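Local coordinates for protein acyl-coenzyme A oxidase 3 (Yarrowia lipolytica, PDB 5YS9) that oxidises saturated acyl-CoA thioesters with molecular oxygen to trans-2-enoyl-CoA and hydrogen peroxide, using FAD, in peroxisomal fatty acid beta-oxidation, at residues 204-215 against 226-236; 242-250 against 261-269. One frame throughout, in Å; residues are numbered along the deposited sequence.

Contacts 1 and 2 lie in the mixed beta sheet of the acyl-CoA dehydrogenase-type middle domain, with centres about 9 Å apart, and they follow one another in series along the chain. Contact 1 pairs neighbouring strands 210-219 and 222-232 as a hairpin; contact 2 pairs 245-249 with 262-272. Direct evidence that they adjoin is the probable hydrogen bond from M242 N to L233 O (3.0 Å) and the packing of A205 CB on D249 CA at 3.5 Å. Both touch the second subunit and both approach FAD, the first through F214, whose side chain has its nearest atom about 6 Å from the nearest FAD atom, the second through N261, so this part of the middle domain lies at both the cofactor pocket and the dimer interface.

Contact 1 (204-215 against 226-236); sequences AAHSATHTACFA and VKIFVVQLRDV
The H210 ring carries Q232 CG over one face, 3.7 Å from the ring centroid, a CH-pi contact, while T209 OG1 shares a hydrogen bond with H210 ND1 in the ring plane (2.8 Å). On F214 the I228 CG1 methylene covers a face and V226 CG1 meets the edge; I228 CD1 touches F214 CZ at 3.5 Å. Outside the hairpin F156 stacks on H210 and F160 meets F214. The F229 ring turns its edge to C213 O and A215 O. These rings sit on an antiparallel beta hairpin whose hydrogen-bonded pairs are T211-V231, C213-F229 and A215-K227. H210, A212 and F214 share one face with I228, V230 and Q232; T211, C213 and A215 share the other with K227, F229 and V231. T209 O accepts from both L233 N and R234 N. The extended R234 carries its guanidinium into the 204-208 loop, where H206 C lies over a face and three carbonyls gather near the edge. P672 O of the second subunit also accepts from NH2, so R234 links this loop with it. R234 NH1 bonds A208 O at 2.8 Å (167°) and A204 O at 3.0 Å, while NH2 reaches A205 O at 2.7 Å.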
loop_
_atom_site.group_PDB
_atom_site.type_symbol
_atom_site.label_atom_id
_atom_site.label_comp_id
_atom_site.label_asym_id
_atom_site.label_seq_id
_atom_site.Cartn_x
_atom_site.Cartn_y
_atom_site.Cartn_z
ATOM N N ALA A 204 11.913 -13.739 -20.690
ATOM C CA ALA A 204 13.076 -13.476 -21.542
ATOM C C ALA A 204 14.384 -13.759 -20.851
ATOM O O ALA A 204 15.362 -14.101 -21.505
ATOM C CB ALA A 204 13.075 -12.043 -22.058
ATOM N N ALA A 205 14.429 -13.566 -19.546
ATOM C CA ALA A 205 15.723 -13.563 -18.865
ATOM C C ALA A 205 16.296 -14.959 -18.949
ATOM O O ALA A 205 17.372 -15.147 -19.423
ATOM C CB ALA A 205 15.604 -13.099 -17.442
ATOM N N HIS A 206 15.516 -15.942 -18.607
ATOM C CA HIS A 206 15.999 -17.309 -18.559
ATOM C C HIS A 206 15.188 -18.340 -19.343
ATOM O O HIS A 206 15.655 -19.455 -19.471
ATOM C CB HIS A 206 16.051 -17.776 -17.098
ATOM C CG HIS A 206 17.157 -17.170 -16.296
ATOM N ND1 HIS A 206 18.364 -16.790 -16.850
ATOM C CD2 HIS A 206 17.264 -16.944 -14.964
ATOM C CE1 HIS A 206 19.142 -16.301 -15.904
ATOM N NE2 HIS A 206 18.501 -16.394 -14.752
ATOM N N SER A 207 13.996 -18.014 -19.832
ATOM C CA SER A 207 13.096 -19.071 -20.326
ATOM C C SER A 207 12.890 -19.109 -21.814
ATOM O O SER A 207 12.839 -20.189 -22.400
ATOM C CB SER A 207 11.738 -18.976 -19.620
ATOM O OG SER A 207 11.924 -18.473 -18.321
ATOM N N ALA A 208 12.760 -17.937 -22.427
ATOM C CA ALA A 208 12.195 -17.848 -23.777
ATOM C C ALA A 208 13.183 -18.174 -24.880
ATOM O O ALA A 208 14.305 -17.685 -24.856
ATOM C CB ALA A 208 11.651 -16.461 -23.997
ATOM N N THR A 209 12.750 -19.002 -25.834
ATOM C CA THR A 209 13.478 -19.248 -27.073
ATOM C C THR A 209 13.109 -18.265 -28.180
ATOM O O THR A 209 13.933 -18.005 -29.080
ATOM C CB THR A 209 13.151 -20.642 -27.639
ATOM O OG1 THR A 209 11.752 -20.743 -27.900
ATOM C CG2 THR A 209 13.536 -21.707 -26.656
ATOM N N HIS A 210 11.855 -17.775 -28.147
ATOM C CA HIS A 210 11.361 -16.779 -29.116
ATOM C C HIS A 210 10.612 -15.632 -28.472
ATOM O O HIS A 210 10.211 -15.728 -27.342
ATOM C CB HIS A 210 10.423 -17.406 -30.129
ATOM C CG HIS A 210 11.043 -18.478 -30.968
ATOM N ND1 HIS A 210 11.448 -19.692 -30.446
ATOM C CD2 HIS A 210 11.225 -18.561 -32.303
ATOM C CE1 HIS A 210 11.905 -20.451 -31.423
ATOM N NE2 HIS A 210 11.792 -19.783 -32.555
ATOM N N THR A 211 10.444 -14.542 -29.215
ATOM C CA THR A 211 9.672 -13.391 -28.773
ATOM C C THR A 211 8.810 -12.833 -29.885
ATOM O O THR A 211 9.064 -13.039 -31.055
ATOM C CB THR A 211 10.551 -12.276 -28.236
ATOM O OG1 THR A 211 9.746 -11.322 -27.564
ATOM C CG2 THR A 211 11.255 -11.553 -29.341
ATOM N N ALA A 212 7.761 -12.142 -29.468
ATOM C CA ALA A 212 6.931 -11.360 -30.356
ATOM C C ALA A 212 7.453 -9.934 -30.166
ATOM O O ALA A 212 7.158 -9.305 -29.165
ATOM C CB ALA A 212 5.487 -11.480 -29.944
ATOM N N CYS A 213 8.287 -9.467 -31.094
ATOM C CA CYS A 213 8.964 -8.178 -30.953
ATOM C C CYS A 213 8.155 -7.064 -31.631
ATOM O O CYS A 213 7.842 -7.139 -32.824
ATOM C CB CYS A 213 10.367 -8.261 -31.550
ATOM S SG CYS A 213 11.340 -6.725 -31.433
ATOM N N PHE A 214 7.827 -6.044 -30.861
ATOM C CA PHE A 214 7.153 -4.856 -31.357
ATOM C C PHE A 214 8.216 -3.860 -31.862
ATOM O O PHE A 214 9.065 -3.430 -31.085
ATOM C CB PHE A 214 6.257 -4.234 -30.263
ATOM C CG PHE A 214 5.018 -5.034 -29.988
ATOM C CD1 PHE A 214 5.088 -6.256 -29.304
ATOM C CD2 PHE A 214 3.760 -4.588 -30.407
ATOM C CE1 PHE A 214 3.944 -7.020 -29.071
ATOM C CE2 PHE A 214 2.598 -5.356 -30.164
ATOM C CZ PHE A 214 2.697 -6.572 -29.501
ATOM N N ALA A 215 8.172 -3.537 -33.153
ATOM C CA ALA A 215 9.113 -2.614 -33.787
ATOM C C ALA A 215 8.467 -1.722 -34.848
ATOM O O ALA A 215 7.467 -2.083 -35.440
ATOM C CB ALA A 215 10.268 -3.380 -34.393
ATOM N N VAL A 226 4.251 0.782 -35.492
ATOM C CA VAL A 226 4.694 -0.365 -34.739
ATOM C C VAL A 226 3.925 -1.622 -35.147
ATOM O O VAL A 226 2.706 -1.606 -35.161
ATOM C CB VAL A 226 4.526 -0.083 -33.221
ATOM C CG1 VAL A 226 4.794 -1.329 -32.375
ATOM C CG2 VAL A 226 5.416 1.087 -32.793
ATOM N N LYS A 227 4.636 -2.695 -35.500
ATOM C CA LYS A 227 4.013 -3.991 -35.803
ATOM C C LYS A 227 4.759 -5.033 -35.032
ATOM O O LYS A 227 5.675 -4.718 -34.289
ATOM C CB LYS A 227 4.117 -4.332 -37.308
ATOM C CG LYS A 227 3.767 -3.216 -38.284
ATOM C CD LYS A 227 2.323 -2.768 -38.152
ATOM C CE LYS A 227 2.161 -1.418 -38.827
ATOM N NZ LYS A 227 0.790 -0.878 -38.670
ATOM N N ILE A 228 4.430 -6.283 -35.301
ATOM C CA ILE A 228 4.821 -7.402 -34.485
ATOM C C ILE A 228 5.578 -8.388 -35.357
ATOM O O ILE A 228 5.058 -8.805 -36.407
ATOM C CB ILE A 228 3.585 -8.116 -33.855
ATOM C CG1 ILE A 228 2.601 -7.111 -33.269
ATOM C CG2 ILE A 228 4.034 -9.052 -32.762
ATOM C CD1 ILE A 228 1.380 -7.729 -32.582
ATOM N N PHE A 229 6.771 -8.793 -34.881
ATOM C CA PHE A 229 7.685 -9.718 -35.609
ATOM C C PHE A 229 8.126 -10.844 -34.670
ATOM O O PHE A 229 8.443 -10.592 -33.482
ATOM C CB PHE A 229 8.944 -8.966 -36.134
ATOM C CG PHE A 229 8.621 -7.735 -36.938
ATOM C CD1 PHE A 229 8.254 -6.549 -36.306
ATOM C CD2 PHE A 229 8.655 -7.759 -38.337
ATOM C CE1 PHE A 229 7.918 -5.416 -37.034
ATOM C CE2 PHE A 229 8.338 -6.616 -39.081
ATOM C CZ PHE A 229 7.962 -5.447 -38.425
ATOM N N VAL A 230 8.186 -12.076 -35.182
ATOM C CA VAL A 230 8.702 -13.188 -34.380
ATOM C C VAL A 230 10.208 -13.182 -34.547
ATOM O O VAL A 230 10.708 -13.259 -35.667
ATOM C CB VAL A 230 8.140 -14.584 -34.770
ATOM C CG1 VAL A 230 8.568 -15.615 -33.738
ATOM C CG2 VAL A 230 6.630 -14.563 -34.842
ATOM N N VAL A 231 10.926 -13.105 -33.432
ATOM C CA VAL A 231 12.379 -13.160 -33.463
ATOM C C VAL A 231 12.816 -14.257 -32.562
ATOM O O VAL A 231 12.495 -14.275 -31.373
ATOM C CB VAL A 231 13.031 -11.856 -32.937
ATOM C CG1 VAL A 231 14.564 -11.951 -33.049
ATOM C CG2 VAL A 231 12.454 -10.630 -33.637
ATOM N N GLN A 232 13.622 -15.139 -33.082
ATOM C CA GLN A 232 14.157 -16.204 -32.263
ATOM C C GLN A 232 15.264 -15.641 -31.372
ATOM O O GLN A 232 16.207 -15.030 -31.876
ATOM C CB GLN A 232 14.687 -17.314 -33.160
ATOM C CG GLN A 232 14.956 -18.594 -32.404
ATOM C CD GLN A 232 15.378 -19.725 -33.299
ATOM O OE1 GLN A 232 15.083 -19.753 -34.523
ATOM N NE2 GLN A 232 16.082 -20.664 -32.704
ATOM N N LEU A 233 15.129 -15.847 -30.060
ATOM C CA LEU A 233 16.068 -15.335 -29.064
ATOM C C LEU A 233 17.188 -16.299 -28.748
ATOM O O LEU A 233 18.325 -15.887 -28.544
ATOM C CB LEU A 233 15.356 -15.070 -27.761
ATOM C CG LEU A 233 14.350 -13.949 -27.715
ATOM C CD1 LEU A 233 13.790 -13.813 -26.303
ATOM C CD2 LEU A 233 14.978 -12.672 -28.170
ATOM N N ARG A 234 16.875 -17.583 -28.698
ATOM C CA ARG A 234 17.860 -18.598 -28.365
ATOM C C ARG A 234 17.868 -19.744 -29.367
ATOM O O ARG A 234 16.849 -20.113 -29.942
ATOM C CB ARG A 234 17.610 -19.176 -26.956
ATOM C CG ARG A 234 17.636 -18.169 -25.822
ATOM C CD ARG A 234 17.281 -18.834 -24.486
ATOM N NE ARG A 234 17.867 -18.133 -23.353
ATOM C CZ ARG A 234 17.305 -17.153 -22.654
ATOM N NH1 ARG A 234 16.086 -16.692 -22.941
ATOM N NH2 ARG A 234 17.999 -16.623 -21.646
ATOM N N ASP A 235 19.055 -20.296 -29.571
ATOM C CA ASP A 235 19.204 -21.614 -30.126
ATOM C C ASP A 235 18.462 -22.573 -29.163
ATOM O O ASP A 235 18.729 -22.611 -27.954
ATOM C CB ASP A 235 20.684 -21.938 -30.178
ATOM C CG ASP A 235 20.940 -23.317 -30.592
ATOM O OD1 ASP A 235 20.777 -23.554 -31.790
ATOM O OD2 ASP A 235 21.308 -24.152 -29.727
ATOM N N VAL A 236 17.516 -23.315 -29.713
ATOM C CA VAL A 236 16.601 -24.173 -28.967
ATOM C C VAL A 236 17.357 -25.318 -28.245
ATOM O O VAL A 236 17.173 -25.613 -27.076
ATOM C CB VAL A 236 15.530 -24.693 -29.987
ATOM C CG1 VAL A 236 15.075 -26.107 -29.722
ATOM C CG2 VAL A 236 14.345 -23.749 -30.037
#

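Contact 2 (242-250 against 261-269). With FAD (flavin-adenine dinucleotide), chain C.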
loop_
_atom_site.group_PDB
_atom_site.type_symbol
_atom_site.label_atom_id
_atom_site.label_comp_id
_atom_site.label_asym_id
_atom_site.label_seq_id
_atom_site.Cartn_x
_atom_site.Cartn_y
_atom_site.Cartn_z
ATOM N N MET A 242 21.065 -16.100 -29.760
ATOM C CA MET A 242 21.270 -16.032 -31.185
ATOM C C MET A 242 22.141 -14.829 -31.470
ATOM O O MET A 242 22.283 -13.948 -30.639
ATOM C CB MET A 242 19.938 -15.935 -31.954
ATOM C CG MET A 242 19.039 -17.158 -31.869
ATOM S SD MET A 242 19.692 -18.583 -32.761
ATOM C CE MET A 242 19.250 -18.107 -34.449
ATOM N N PRO A 243 22.764 -14.822 -32.643
ATOM C CA PRO A 243 23.607 -13.696 -32.994
ATOM C C PRO A 243 22.901 -12.354 -32.951
ATOM O O PRO A 243 21.816 -12.202 -33.485
ATOM C CB PRO A 243 24.043 -14.012 -34.457
ATOM C CG PRO A 243 23.505 -15.395 -34.790
ATOM C CD PRO A 243 22.955 -15.997 -33.532
ATOM N N GLY A 244 23.529 -11.364 -32.344
ATOM C CA GLY A 244 22.924 -10.013 -32.294
ATOM C C GLY A 244 21.892 -9.797 -31.202
ATOM O O GLY A 244 21.365 -8.692 -31.095
ATOM N N ILE A 245 21.638 -10.834 -30.392
ATOM C CA ILE A 245 20.668 -10.809 -29.304
ATOM C C ILE A 245 21.441 -10.679 -27.997
ATOM O O ILE A 245 22.308 -11.496 -27.708
ATOM C CB ILE A 245 19.865 -12.123 -29.212
ATOM C CG1 ILE A 245 19.097 -12.387 -30.531
ATOM C CG2 ILE A 245 18.927 -12.117 -27.984
ATOM C CD1 ILE A 245 17.881 -11.515 -30.730
ATOM N N ALA A 246 21.150 -9.628 -27.242
ATOM C CA ALA A 246 21.651 -9.496 -25.916
ATOM C C ALA A 246 20.434 -9.488 -25.003
ATOM O O ALA A 246 19.428 -8.840 -25.291
ATOM C CB ALA A 246 22.435 -8.214 -25.787
ATOM N N LEU A 247 20.529 -10.199 -23.898
ATOM C CA LEU A 247 19.514 -10.128 -22.876
ATOM C C LEU A 247 20.047 -10.586 -21.508
ATOM O O LEU A 247 21.138 -11.145 -21.417
ATOM C CB LEU A 247 18.324 -10.977 -23.303
ATOM C CG LEU A 247 18.574 -12.462 -23.475
ATOM C CD1 LEU A 247 18.685 -13.221 -22.164
ATOM C CD2 LEU A 247 17.392 -12.945 -24.314
ATOM N N GLY A 248 19.321 -10.219 -20.464
ATOM C CA GLY A 248 19.710 -10.493 -19.102
ATOM C C GLY A 248 18.565 -10.413 -18.126
ATOM O O GLY A 248 17.531 -9.878 -18.436
ATOM N N ASP A 249 18.770 -10.932 -16.931
ATOM C CA ASP A 249 17.786 -10.852 -15.881
ATOM C C ASP A 249 17.741 -9.456 -15.291
ATOM O O ASP A 249 18.747 -8.897 -14.919
ATOM C CB ASP A 249 18.153 -11.866 -14.807
ATOM C CG ASP A 249 17.099 -12.037 -13.755
ATOM O OD1 ASP A 249 16.257 -11.166 -13.558
ATOM O OD2 ASP A 249 17.132 -13.073 -13.102
ATOM N N ILE A 250 16.546 -8.905 -15.218
ATOM C CA ILE A 250 16.321 -7.611 -14.617
ATOM C C ILE A 250 16.491 -7.627 -13.112
ATOM O O ILE A 250 16.777 -6.617 -12.514
ATOM C CB ILE A 250 15.008 -6.982 -15.084
ATOM C CG1 ILE A 250 15.137 -6.663 -16.566
ATOM C CG2 ILE A 250 14.711 -5.729 -14.293
ATOM C CD1 ILE A 250 13.958 -5.975 -17.170
ATOM N N ASN A 261 11.766 -11.650 -15.615
ATOM C CA ASN A 261 11.650 -10.505 -16.470
ATOM C C ASN A 261 13.054 -10.134 -16.898
ATOM O O ASN A 261 13.960 -9.984 -16.074
ATOM C CB ASN A 261 11.023 -9.323 -15.760
ATOM C CG ASN A 261 9.602 -9.569 -15.384
ATOM O OD1 ASN A 261 8.676 -9.314 -16.178
ATOM N ND2 ASN A 261 9.392 -10.031 -14.141
ATOM N N GLY A 262 13.231 -9.991 -18.198
ATOM C CA GLY A 262 14.514 -9.717 -18.706
ATOM C C GLY A 262 14.451 -8.527 -19.613
ATOM O O GLY A 262 13.367 -8.164 -20.064
ATOM N N TRP A 263 15.627 -7.930 -19.836
ATOM C CA TRP A 263 15.841 -6.910 -20.853
ATOM C C TRP A 263 16.366 -7.563 -22.102
ATOM O O TRP A 263 17.018 -8.568 -21.997
ATOM C CB TRP A 263 16.859 -5.857 -20.415
ATOM C CG TRP A 263 18.211 -6.348 -20.016
ATOM C CD1 TRP A 263 18.580 -6.679 -18.761
ATOM C CD2 TRP A 263 19.363 -6.540 -20.834
ATOM N NE1 TRP A 263 19.872 -7.078 -18.732
ATOM C CE2 TRP A 263 20.399 -6.993 -19.984
ATOM C CE3 TRP A 263 19.639 -6.367 -22.188
ATOM C CZ2 TRP A 263 21.689 -7.276 -20.436
ATOM C CZ3 TRP A 263 20.941 -6.648 -22.657
ATOM C CH2 TRP A 263 21.942 -7.085 -21.781
ATOM N N ILE A 264 16.072 -6.995 -23.266
ATOM C CA ILE A 264 16.612 -7.470 -24.532
ATOM C C ILE A 264 17.099 -6.298 -25.404
ATOM O O ILE A 264 16.420 -5.292 -25.553
ATOM C CB ILE A 264 15.573 -8.266 -25.366
ATOM C CG1 ILE A 264 14.685 -9.168 -24.470
ATOM C CG2 ILE A 264 16.285 -9.089 -26.450
ATOM C CD1 ILE A 264 13.547 -9.839 -25.231
ATOM N N GLN A 265 18.270 -6.473 -26.003
ATOM C CA GLN A 265 18.745 -5.655 -27.087
ATOM C C GLN A 265 18.946 -6.513 -28.333
ATOM O O GLN A 265 19.452 -7.642 -28.234
ATOM C CB GLN A 265 20.055 -5.036 -26.709
ATOM C CG GLN A 265 19.999 -4.269 -25.387
ATOM C CD GLN A 265 21.271 -3.582 -25.104
ATOM O OE1 GLN A 265 22.284 -4.011 -25.571
ATOM N NE2 GLN A 265 21.227 -2.491 -24.383
ATOM N N PHE A 266 18.535 -5.950 -29.487
ATOM C CA PHE A 266 18.750 -6.510 -30.828
ATOM C C PHE A 266 19.727 -5.637 -31.585
ATOM O O PHE A 266 19.534 -4.441 -31.675
ATOM C CB PHE A 266 17.452 -6.487 -31.623
ATOM C CG PHE A 266 16.304 -7.117 -30.924
ATOM C CD1 PHE A 266 15.502 -6.361 -30.046
ATOM C CD2 PHE A 266 15.973 -8.429 -31.165
ATOM C CE1 PHE A 266 14.435 -6.942 -29.386
ATOM C CE2 PHE A 266 14.885 -9.015 -30.512
ATOM C CZ PHE A 266 14.139 -8.277 -29.608
ATOM N N THR A 267 20.743 -6.228 -32.153
ATOM C CA THR A 267 21.712 -5.492 -32.956
ATOM C C THR A 267 21.786 -6.174 -34.312
ATOM O O THR A 267 22.271 -7.318 -34.435
ATOM C CB THR A 267 23.090 -5.463 -32.277
ATOM O OG1 THR A 267 22.937 -5.043 -30.906
ATOM C CG2 THR A 267 24.046 -4.512 -33.028
ATOM N N ASN A 268 21.195 -5.517 -35.301
ATOM C CA ASN A 268 21.247 -5.977 -36.677
ATOM C C ASN A 268 20.855 -7.424 -36.865
ATOM O O ASN A 268 21.456 -8.153 -37.636
ATOM C CB ASN A 268 22.615 -5.647 -37.266
ATOM C CG ASN A 268 22.899 -4.149 -37.170
ATOM O OD1 ASN A 268 22.070 -3.319 -37.595
ATOM N ND2 ASN A 268 24.027 -3.788 -36.546
ATOM N N VAL A 269 19.797 -7.808 -36.171
ATOM C CA VAL A 269 19.321 -9.181 -36.197
ATOM C C VAL A 269 18.486 -9.378 -37.470
ATOM O O VAL A 269 17.541 -8.633 -37.745
ATOM C CB VAL A 269 18.500 -9.473 -34.938
ATOM C CG1 VAL A 269 17.810 -10.812 -35.006
ATOM C CG2 VAL A 269 19.411 -9.396 -33.737
HETATM P PA FAD C . 4.960 5.182 -18.426
HETATM O O1A FAD C . 6.162 5.936 -18.851
HETATM O O2A FAD C . 3.879 4.887 -19.393
HETATM O O5B FAD C . 4.305 6.039 -17.271
HETATM C C5B FAD C . 5.049 6.344 -16.103
HETATM C C4B FAD C . 4.261 7.251 -15.180
HETATM O O4B FAD C . 3.949 8.463 -15.857
HETATM C C3B FAD C . 2.952 6.615 -14.798
HETATM O O3B FAD C . 2.667 6.901 -13.444
HETATM C C2B FAD C . 1.926 7.327 -15.623
HETATM O O2B FAD C . 0.750 7.498 -14.856
HETATM C C1B FAD C . 2.551 8.662 -15.938
HETATM N N9A FAD C . 2.098 9.049 -17.288
HETATM C C8A FAD C . 2.442 8.483 -18.451
HETATM N N7A FAD C . 1.810 9.080 -19.474
HETATM C C5A FAD C . 1.043 10.044 -18.967
HETATM C C6A FAD C . 0.115 11.053 -19.496
HETATM N N6A FAD C . -0.126 11.157 -20.813
HETATM N N1A FAD C . -0.486 11.866 -18.614
HETATM C C2A FAD C . -0.258 11.774 -17.300
HETATM N N3A FAD C . 0.566 10.886 -16.756
HETATM C C4A FAD C . 1.232 10.016 -17.524
HETATM N N1 FAD C . 5.636 -5.358 -20.852
HETATM C C2 FAD C . 5.659 -6.252 -21.850
HETATM O O2 FAD C . 5.550 -5.859 -23.009
HETATM N N3 FAD C . 5.786 -7.555 -21.657
HETATM C C4 FAD C . 5.903 -8.068 -20.453
HETATM O O4 FAD C . 6.027 -9.277 -20.309
HETATM C C4X FAD C . 5.892 -7.165 -19.302
HETATM N N5 FAD C . 6.013 -7.628 -18.065
HETATM C C5X FAD C . 6.013 -6.780 -17.035
HETATM C C6 FAD C . 6.150 -7.304 -15.774
HETATM C C7 FAD C . 6.159 -6.477 -14.686
HETATM C C7M FAD C . 6.300 -7.090 -13.324
HETATM C C8 FAD C . 6.018 -5.018 -14.875
HETATM C C8M FAD C . 6.017 -4.093 -13.698
HETATM C C9 FAD C . 5.870 -4.488 -16.140
HETATM C C9A FAD C . 5.866 -5.319 -17.234
HETATM N N10 FAD C . 5.719 -4.810 -18.529
HETATM C C10 FAD C . 5.749 -5.732 -19.578
HETATM C "C1'" FAD C . 5.603 -3.376 -18.789
HETATM C "C2'" FAD C . 4.269 -2.732 -18.459
HETATM O "O2'" FAD C . 3.327 -3.153 -19.431
HETATM C "C3'" FAD C . 4.446 -1.215 -18.498
HETATM O "O3'" FAD C . 5.299 -0.887 -17.417
HETATM C "C4'" FAD C . 3.202 -0.334 -18.371
HETATM O "O4'" FAD C . 2.179 -0.691 -19.290
HETATM C "C5'" FAD C . 3.537 1.102 -18.696
HETATM O "O5'" FAD C . 4.431 1.614 -17.734
HETATM P P FAD C . 5.712 2.449 -18.138
HETATM O O1P FAD C . 6.840 1.896 -17.360
HETATM O O2P FAD C . 5.779 2.525 -19.618
HETATM O O3P FAD C . 5.378 3.891 -17.574
HETATM O O HOH W 1 22.576 -7.031 -29.369
HETATM O O HOH W 2 21.213 -8.307 -16.299
#
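W263 lays its indole across the backbone of L247 and G248. From CB, chi1 of 56° sets CG between the backbone N and carbonyl carbon, turning the ring over the neighbouring strand. W263 CD1 meets G248 O at 3.4 Å and has I250 CG1 near the ring edge. W263 CE2 lies 3.4 Å from G248 N, which sits over the middle of the indole; G248 CA makes a CH-pi contact with the five-membered ring. L247 CA lies 3.8 Å from the centroid of the W263 six-membered ring, 14° off its normal. Farther out, W263 CZ3 touches A246 CB at 3.8 Å. W263 NE1 donates to a water 3.0 Å away. That water donates to D249 O. G248 permits this overlay: a CB there would clash with NE1. Replacing W263 by alanine is likely to uncover the L247 and G248 backbone and leave the bridging water without its indole donor. The indole also meets F660 of the second subunit edge-to-face. On the other sheet face, I245 CD1 packs on F266 CD2 at 3.7 Å. N261, whose backbone O accepts from I250 N, belongs to the FAD pocket. Hydrogen-bonded pairs A246-Q265 and G248-W263 alternate with non-hydrogen-bonded I245-F266 and L247-I264, and the N-to-C directions of 245-249 and 262-266 are 168° apart: an antiparallel strand pair of the acyl-CoA dehydrogenase-type middle domain, ending at the flavin site.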